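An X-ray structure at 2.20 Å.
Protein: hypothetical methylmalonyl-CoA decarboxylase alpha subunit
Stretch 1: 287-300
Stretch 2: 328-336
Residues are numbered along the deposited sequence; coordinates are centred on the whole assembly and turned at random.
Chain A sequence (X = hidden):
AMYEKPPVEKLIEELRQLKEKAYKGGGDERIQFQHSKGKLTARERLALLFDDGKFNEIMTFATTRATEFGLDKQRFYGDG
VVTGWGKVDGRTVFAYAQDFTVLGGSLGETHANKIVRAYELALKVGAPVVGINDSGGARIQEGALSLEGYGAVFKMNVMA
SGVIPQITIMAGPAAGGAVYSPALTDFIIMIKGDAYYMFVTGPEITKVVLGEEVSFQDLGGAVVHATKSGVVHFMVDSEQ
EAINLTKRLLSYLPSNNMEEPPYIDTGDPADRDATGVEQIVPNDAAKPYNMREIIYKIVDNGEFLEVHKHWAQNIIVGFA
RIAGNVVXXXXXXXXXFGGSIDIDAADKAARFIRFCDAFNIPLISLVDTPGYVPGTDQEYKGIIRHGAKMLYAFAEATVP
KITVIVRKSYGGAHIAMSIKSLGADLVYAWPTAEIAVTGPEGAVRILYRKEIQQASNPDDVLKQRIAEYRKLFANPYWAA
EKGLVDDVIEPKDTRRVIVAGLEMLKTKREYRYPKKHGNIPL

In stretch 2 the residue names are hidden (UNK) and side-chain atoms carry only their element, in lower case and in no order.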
# COMPACT_ATOMS: atom_id res chain seq x y z
N LYS A 287 48.23 6.38 -23.04
CA LYS A 287 48.86 5.06 -23.06
C LYS A 287 48.03 4.00 -22.30
O LYS A 287 47.59 4.23 -21.17
CB LYS A 287 50.28 5.13 -22.47
CG LYS A 287 51.02 3.80 -22.49
CD LYS A 287 52.43 3.93 -21.89
CE LYS A 287 53.15 2.59 -21.90
NZ LYS A 287 54.43 2.64 -21.17
N PRO A 288 47.82 2.82 -22.91
CA PRO A 288 47.04 1.74 -22.29
C PRO A 288 47.75 0.98 -21.18
O PRO A 288 48.97 1.02 -21.06
CB PRO A 288 46.72 0.85 -23.48
CG PRO A 288 48.00 0.92 -24.26
CD PRO A 288 48.30 2.41 -24.24
N TYR A 289 46.97 0.30 -20.36
CA TYR A 289 47.51 -0.50 -19.27
C TYR A 289 46.45 -1.55 -18.98
O TYR A 289 45.44 -1.59 -19.67
CB TYR A 289 47.75 0.35 -18.01
CG TYR A 289 46.52 1.09 -17.56
CD1 TYR A 289 46.22 2.35 -18.07
CD2 TYR A 289 45.63 0.52 -16.64
CE1 TYR A 289 45.07 3.03 -17.69
CE2 TYR A 289 44.47 1.19 -16.26
CZ TYR A 289 44.20 2.45 -16.79
OH TYR A 289 43.03 3.11 -16.43
N ASN A 290 46.68 -2.37 -17.97
CA ASN A 290 45.73 -3.43 -17.64
C ASN A 290 44.74 -3.05 -16.54
O ASN A 290 45.07 -3.14 -15.35
CB ASN A 290 46.50 -4.69 -17.23
CG ASN A 290 45.61 -5.90 -17.11
OD1 ASN A 290 44.45 -5.87 -17.54
ND2 ASN A 290 46.13 -6.97 -16.53
N MET A 291 43.54 -2.63 -16.93
CA MET A 291 42.50 -2.25 -15.97
C MET A 291 42.09 -3.43 -15.10
O MET A 291 41.71 -3.26 -13.93
CB MET A 291 41.27 -1.69 -16.71
CG MET A 291 40.07 -1.34 -15.80
SD MET A 291 40.35 -0.02 -14.58
CE MET A 291 40.19 -0.92 -13.07
N ARG A 292 42.19 -4.63 -15.65
CA ARG A 292 41.82 -5.83 -14.90
C ARG A 292 42.76 -6.02 -13.72
O ARG A 292 42.39 -6.62 -12.72
CB ARG A 292 41.89 -7.08 -15.79
CG ARG A 292 40.88 -7.12 -16.91
CD ARG A 292 40.76 -8.53 -17.48
NE ARG A 292 39.70 -8.61 -18.48
CZ ARG A 292 39.80 -8.09 -19.70
NH1 ARG A 292 40.91 -7.46 -20.07
NH2 ARG A 292 38.77 -8.17 -20.54
N GLU A 293 43.98 -5.51 -13.84
CA GLU A 293 44.94 -5.66 -12.76
C GLU A 293 44.52 -4.81 -11.58
O GLU A 293 44.75 -5.17 -10.43
CB GLU A 293 46.35 -5.28 -13.23
CG GLU A 293 47.40 -5.47 -12.15
CD GLU A 293 47.40 -6.89 -11.61
OE1 GLU A 293 47.65 -7.06 -10.40
OE2 GLU A 293 47.15 -7.84 -12.39
N ILE A 294 43.89 -3.69 -11.87
CA ILE A 294 43.42 -2.82 -10.82
C ILE A 294 42.25 -3.49 -10.10
O ILE A 294 42.16 -3.43 -8.87
CB ILE A 294 42.98 -1.45 -11.37
CG1 ILE A 294 44.18 -0.74 -12.01
CG2 ILE A 294 42.40 -0.60 -10.25
CD1 ILE A 294 43.87 0.64 -12.58
N ILE A 295 41.35 -4.14 -10.85
CA ILE A 295 40.24 -4.80 -10.19
C ILE A 295 40.74 -5.93 -9.29
O ILE A 295 40.35 -6.02 -8.13
CB ILE A 295 39.15 -5.37 -11.19
CG1 ILE A 295 39.73 -6.52 -11.99
CG2 ILE A 295 38.67 -4.28 -12.15
CD1 ILE A 295 38.76 -7.06 -13.05
N TYR A 296 41.63 -6.80 -9.81
CA TYR A 296 42.13 -7.91 -8.99
C TYR A 296 42.74 -7.39 -7.70
O TYR A 296 42.60 -8.00 -6.64
CB TYR A 296 43.19 -8.75 -9.72
CG TYR A 296 42.79 -9.25 -11.10
CD1 TYR A 296 41.48 -9.65 -11.37
CD2 TYR A 296 43.73 -9.34 -12.13
CE1 TYR A 296 41.11 -10.10 -12.63
CE2 TYR A 296 43.37 -9.80 -13.40
CZ TYR A 296 42.06 -10.18 -13.64
OH TYR A 296 41.69 -10.62 -14.89
N LYS A 297 43.42 -6.25 -7.79
CA LYS A 297 44.06 -5.65 -6.62
C LYS A 297 43.04 -5.14 -5.61
O LYS A 297 43.31 -5.11 -4.42
CB LYS A 297 44.96 -4.48 -7.03
CG LYS A 297 46.47 -4.73 -6.96
CD LYS A 297 47.07 -5.00 -8.34
CE LYS A 297 48.56 -4.66 -8.39
NZ LYS A 297 49.36 -5.33 -7.31
N ILE A 298 41.87 -4.73 -6.08
CA ILE A 298 40.86 -4.20 -5.17
C ILE A 298 39.98 -5.23 -4.48
O ILE A 298 39.70 -5.11 -3.30
CB ILE A 298 39.92 -3.20 -5.87
CG1 ILE A 298 40.71 -2.00 -6.38
CG2 ILE A 298 38.84 -2.73 -4.87
CD1 ILE A 298 39.95 -1.12 -7.34
N VAL A 299 39.57 -6.25 -5.23
CA VAL A 299 38.65 -7.25 -4.70
C VAL A 299 39.25 -8.41 -3.91
O VAL A 299 40.44 -8.69 -4.00
CB VAL A 299 37.80 -7.82 -5.83
CG1 VAL A 299 37.13 -6.68 -6.57
CG2 VAL A 299 38.68 -8.63 -6.80
N ASP A 300 38.38 -9.08 -3.15
CA ASP A 300 38.76 -10.22 -2.33
C ASP A 300 39.52 -11.28 -3.14
O ASP A 300 39.04 -11.77 -4.17
CB ASP A 300 37.50 -10.85 -1.72
CG ASP A 300 36.78 -9.93 -0.73
OD1 ASP A 300 37.13 -8.73 -0.62
OD2 ASP A 300 35.85 -10.42 -0.05
N UNK A 328 29.14 -5.45 -8.25
CA UNK A 328 29.18 -5.57 -9.69
C UNK A 328 30.15 -4.48 -10.06
O UNK A 328 30.17 -3.42 -9.43
N UNK A 329 30.98 -4.72 -11.06
CA UNK A 329 31.95 -3.71 -11.44
C UNK A 329 31.83 -3.36 -12.90
O UNK A 329 31.63 -4.23 -13.74
c UNK A 329 33.37 -4.20 -11.11
c UNK A 329 34.85 -4.75 -9.13
c UNK A 329 34.42 -3.32 -11.81
c UNK A 329 33.56 -4.17 -9.60
N UNK A 330 31.92 -2.06 -13.18
CA UNK A 330 31.87 -1.55 -14.54
C UNK A 330 33.15 -0.74 -14.65
O UNK A 330 33.35 0.23 -13.90
c UNK A 330 29.39 -1.39 -14.41
c UNK A 330 30.60 -0.17 -16.21
c UNK A 330 30.65 -0.64 -14.76
N UNK A 331 34.03 -1.13 -15.56
CA UNK A 331 35.30 -0.44 -15.70
C UNK A 331 35.76 -0.34 -17.14
O UNK A 331 35.80 -1.35 -17.85
c UNK A 331 36.35 -1.15 -14.85
N UNK A 332 36.11 0.86 -17.59
CA UNK A 332 36.58 1.07 -18.95
C UNK A 332 37.90 0.35 -19.17
O UNK A 332 38.75 0.30 -18.28
o UNK A 332 34.43 3.14 -19.58
c UNK A 332 36.73 2.56 -19.23
n UNK A 332 35.53 4.20 -17.93
c UNK A 332 35.46 3.33 -18.93
N UNK A 333 38.06 -0.23 -20.35
CA UNK A 333 39.27 -0.98 -20.68
C UNK A 333 40.10 -0.19 -21.67
O UNK A 333 39.72 -0.03 -22.83
n UNK A 333 41.28 -2.75 -21.13
o UNK A 333 39.99 -4.34 -22.05
c UNK A 333 38.90 -2.34 -21.27
c UNK A 333 40.11 -3.23 -21.52
N UNK A 334 41.26 0.33 -21.23
CA UNK A 334 42.18 1.12 -22.05
C UNK A 334 42.74 0.32 -23.23
O UNK A 334 43.02 0.86 -24.30
c UNK A 334 41.76 0.22 -19.85
c UNK A 334 42.62 1.45 -19.73
c UNK A 334 43.28 1.52 -21.07
N UNK A 335 42.89 -0.98 -23.02
CA UNK A 335 43.44 -1.88 -24.02
C UNK A 335 42.58 -2.11 -25.27
O UNK A 335 43.07 -2.66 -26.25
o UNK A 335 46.11 -4.48 -20.86
c UNK A 335 43.77 -3.22 -23.36
o UNK A 335 44.14 -5.23 -21.52
c UNK A 335 45.05 -4.36 -21.52
c UNK A 335 44.87 -3.10 -22.34
N UNK A 336 41.32 -1.69 -25.25
CA UNK A 336 40.45 -1.86 -26.42
C UNK A 336 39.75 -0.53 -26.70
O UNK A 336 39.09 0.01 -25.83
c UNK A 336 38.48 -3.28 -27.32
o UNK A 336 38.68 -3.54 -29.70
o UNK A 336 40.32 -4.33 -28.45
c UNK A 336 39.22 -3.75 -28.58
c UNK A 336 39.41 -2.97 -26.16
O HOH W 1 42.50 -4.07 -19.08
O HOH W 2 43.61 -7.42 -19.68
O HOH W 3 41.97 -6.40 -22.53

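Position 328 has backbone atoms and nothing beyond CA. It is glycine, Gly 328, lying in the strand and out of reach of stretch 1, so this contact sets no demand on a side chain here.

Position 329 carries four carbons, forked at the first, with one arm two carbons long; they touch the side chains of Ile 295 and Val 299. That pattern is isoleucine. Its CA-to-CB bond points toward stretch 1; CD1 of Ile 329 lies 3.9 Å from CG1 of Val 299, just past the helix, and CG2 of Ile 329 lies 4.4 Å from CG2 of Ile 295. A branched aliphatic chain suits this buried place, since it can meet two apolar residues four positions apart.

Position 330 has three carbons, one bearing the other two: valine. Val 330 is out of reach of stretch 1; its beta-branched, apolar side chain is at home in a buried strand.

Position 331 holds a single carbon, resting against the side chain of Met 291, and is therefore alanine. CB of Ala 331 is 3.8 Å from CG of Met 291, and so short a side chain leaves room for the long methionine.

Position 332 shows two carbons, the second carrying one oxygen and one nitrogen, and the side chain stays clear of stretch 1. An amide whose carbon is bonded directly to CB means asparagine. The contact is made by backbone, with O of Asn 332 3.3 Å from CG of Met 291, and sets no demand on the side chain.

Position 333 has the same composition; its side chain starts sideways, but its end comes nearer to the guanidinium of Arg 292. It is again asparagine. Just past the strand, Asn 333 opens a type I beta turn that ends at position 336, a place where asparagine is common.

Position 334 has three carbons that close a ring onto the backbone N, one over a face of the Tyr 289 ring and another against CB of Met 291, so it is proline. CG of Pro 334 makes a CH-pi contact, 3.5 Å from CZ of Tyr 289; CD of Pro 334 is 3.7 Å from CB of Met 291. Its phi of -63° fits the second residue of the turn.

Position 335 bears three carbons, the third carrying two oxygens; the chain packs against the backbone of Tyr 289 and Asn 290. It is glutamate. CG of Glu 335 is 3.1 Å from O of Tyr 289. OE2 of Glu 335 is 4.2 Å from NH1 of Arg 292, too far for a salt bridge, but this exposed carboxylate can share waters 2 and 3 with that NH1.

Position 336 also has three carbons and two terminal oxygens, touching nothing on stretch 1, hence glutamate. Partly exposed, Glu 336 suits a charged chain; its N closes the turn through a weak hydrogen bond to O of Asn 333.

The contact buries 520 Å² without a direct hydrogen bond between the stretches. Strand and helix run roughly antiparallel (148°) and meet mainly through apolar side chains. Beyond the strand, Pro 334 packs against Pro 288, Tyr 289 and Met 291, while water links Glu 335 to Arg 292 and to Asn 290 at the helix N-cap.

Stretch 2 (328-336) GIVANNPEE
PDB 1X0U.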